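Local coordinates for FBP protein (PDB 5OEY), which catalyses the magnesium-dependent hydrolysis of fructose 1,6-bisphosphate to fructose 6-phosphate and phosphate, as a homotetrameric class 1 fructose-1,6-bisphosphatase, at the manganese (II) ion and potassium ion site. Numbering follows the deposited sequence.

The manganese (II) ion and potassium ion site. Residues 74, 97-98, 118-121, 123, 280, 284. With MN (manganese (II) ion), chain B; K (potassium ion), chain C; PO4 (phosphate ion), chain D.
The guanidinium of Arg280 has the CG methylene of Glu97 off-centre over one face, while its NH1 forms a long salt bridge to Glu97 OE1 at 3.5 Å. The carboxylates of Asp118 and Glu97 lie between two cations, manganese and potassium, in the acidic active centre of this class 1 fructose-1,6-bisphosphatase. Asp118, at the end of strand 113-118 with CG anti to its backbone N (chi1 -179°), divides its oxygens: OD2 binds manganese and OD1 binds potassium. Glu97 reaches in on an extended chain; its OE2 binds potassium at 2.2 Å, short for this ion, so exact lengths deserve caution, and both its oxygens approach manganese more distantly, with doubtful weight. The phosphate ion also bridges, its O4 binding manganese at 1.9 Å and potassium at 2.7 Å. Roughly opposite phosphate O4 (155° at manganese) stands Glu284 OE2, and Asp121 OD1 adds a longer bond to manganese of 2.5 Å; the shell is irregular. Potassium is modelled with seven ligands, also taking the backbone carbonyl O of Leu120, OE2 of Glu98, whose chain bends beyond CG, and phosphate O2 and, longest, O3; water ligands may be missing around both metals. The cations probably offset repulsion among the clustered carboxylates and may polarise the phosphate. This ion is poorly ordered and may come from crystallisation, but it plausibly marks where the scissile or released phosphate sits. The backbone N of Arg280 steadies Glu284 by an almost straight hydrogen bond (177° at H) to the anti lone pair of OE1. Ser123 OG can donate to Asp74 OD1, from above the carboxylate plane, or to phosphate O2 at 2.6 Å, its one hydrogen serving either acceptor.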
loop_
_atom_site.group_PDB
_atom_site.type_symbol
_atom_site.label_atom_id
_atom_site.label_comp_id
_atom_site.label_asym_id
_atom_site.label_seq_id
_atom_site.Cartn_x
_atom_site.Cartn_y
_atom_site.Cartn_z
ATOM N N ASP A 74 18.232 5.062 14.007
ATOM C CA ASP A 74 18.228 6.043 15.099
ATOM C C ASP A 74 18.361 7.451 14.545
ATOM O O ASP A 74 17.676 8.386 14.984
ATOM C CB ASP A 74 19.388 5.815 16.079
ATOM C CG ASP A 74 19.155 4.664 16.990
ATOM O OD1 ASP A 74 19.321 3.548 16.493
ATOM O OD2 ASP A 74 18.863 4.851 18.191
ATOM N N GLU A 97 16.805 11.592 23.036
ATOM C CA GLU A 97 17.815 10.629 23.486
ATOM C C GLU A 97 19.096 10.639 22.643
ATOM O O GLU A 97 20.173 10.396 23.153
ATOM C CB GLU A 97 17.222 9.251 23.373
ATOM C CG GLU A 97 18.025 8.122 23.962
ATOM C CD GLU A 97 17.164 6.906 24.008
ATOM O OE1 GLU A 97 16.410 6.742 24.954
ATOM O OE2 GLU A 97 17.159 6.162 23.047
ATOM N N GLU A 98 18.964 10.890 21.340
ATOM C CA GLU A 98 20.115 10.891 20.418
ATOM C C GLU A 98 21.007 12.152 20.506
ATOM O O GLU A 98 22.011 12.230 19.803
ATOM C CB GLU A 98 19.638 10.707 18.950
ATOM C CG GLU A 98 18.700 9.525 18.685
ATOM C CD GLU A 98 19.179 8.230 19.316
ATOM O OE1 GLU A 98 20.395 7.929 19.216
ATOM O OE2 GLU A 98 18.348 7.493 19.902
ATOM N N ASP A 118 12.252 9.566 22.700
ATOM C CA ASP A 118 13.141 8.534 22.228
ATOM C C ASP A 118 12.624 8.251 20.812
ATOM O O ASP A 118 11.648 7.533 20.667
ATOM C CB ASP A 118 13.081 7.290 23.136
ATOM C CG ASP A 118 14.024 6.182 22.701
ATOM O OD1 ASP A 118 14.803 6.348 21.716
ATOM O OD2 ASP A 118 13.992 5.109 23.320
ATOM N N PRO A 119 13.284 8.786 19.763
ATOM C CA PRO A 119 12.768 8.601 18.424
ATOM C C PRO A 119 12.728 7.154 17.924
ATOM O O PRO A 119 11.930 6.839 17.034
ATOM C CB PRO A 119 13.706 9.455 17.586
ATOM C CG PRO A 119 15.010 9.314 18.274
ATOM C CD PRO A 119 14.648 9.334 19.733
ATOM N N LEU A 120 13.615 6.302 18.432
ATOM C CA LEU A 120 13.590 4.886 18.088
ATOM C C LEU A 120 14.114 4.058 19.236
ATOM O O LEU A 120 15.307 4.024 19.501
ATOM C CB LEU A 120 14.376 4.567 16.800
ATOM C CG LEU A 120 14.249 3.151 16.251
ATOM C CD1 LEU A 120 12.801 2.816 15.906
ATOM C CD2 LEU A 120 15.061 3.015 14.993
ATOM N N ASP A 121 13.204 3.363 19.898
ATOM C CA ASP A 121 13.533 2.522 21.021
ATOM C C ASP A 121 13.714 1.083 20.535
ATOM O O ASP A 121 12.816 0.518 19.843
ATOM C CB ASP A 121 12.453 2.597 22.100
ATOM C CG ASP A 121 12.955 1.935 23.443
ATOM O OD1 ASP A 121 14.004 2.413 23.966
ATOM O OD2 ASP A 121 12.321 0.933 23.958
ATOM N N SER A 123 16.574 -0.122 18.928
ATOM C CA SER A 123 17.205 -0.148 17.574
ATOM C C SER A 123 18.124 -1.318 17.252
ATOM O O SER A 123 18.335 -1.587 16.128
ATOM C CB SER A 123 17.937 1.146 17.287
ATOM O OG SER A 123 17.630 2.096 18.241
ATOM N N ARG A 280 16.049 5.380 30.937
ATOM C CA ARG A 280 16.187 6.794 31.151
ATOM C C ARG A 280 14.893 7.380 31.661
ATOM O O ARG A 280 13.831 7.037 31.185
ATOM C CB ARG A 280 16.584 7.473 29.841
ATOM C CG ARG A 280 18.039 7.190 29.474
ATOM C CD ARG A 280 18.432 8.107 28.360
ATOM N NE ARG A 280 19.794 7.915 27.898
ATOM C CZ ARG A 280 20.189 6.914 27.095
ATOM N NH1 ARG A 280 19.333 5.972 26.691
ATOM N NH2 ARG A 280 21.444 6.828 26.688
ATOM N N GLU A 284 11.957 7.815 28.486
ATOM C CA GLU A 284 11.504 6.410 28.506
ATOM C C GLU A 284 10.564 6.130 29.690
ATOM O O GLU A 284 9.385 5.855 29.502
ATOM C CB GLU A 284 12.704 5.452 28.515
ATOM C CG GLU A 284 13.547 5.546 27.248
ATOM C CD GLU A 284 14.802 4.671 27.259
ATOM O OE1 GLU A 284 15.379 4.419 28.339
ATOM O OE2 GLU A 284 15.201 4.187 26.153
HETATM MN MN MN B . 15.741 4.213 24.338
HETATM K K K C . 16.688 5.575 20.968
HETATM P P PO4 D . 17.755 2.965 22.149
HETATM O O1 PO4 D . 18.000 1.523 22.559
HETATM O O2 PO4 D . 17.626 2.991 20.666
HETATM O O3 PO4 D . 18.917 3.865 22.465
HETATM O O4 PO4 D . 16.452 3.460 22.707
#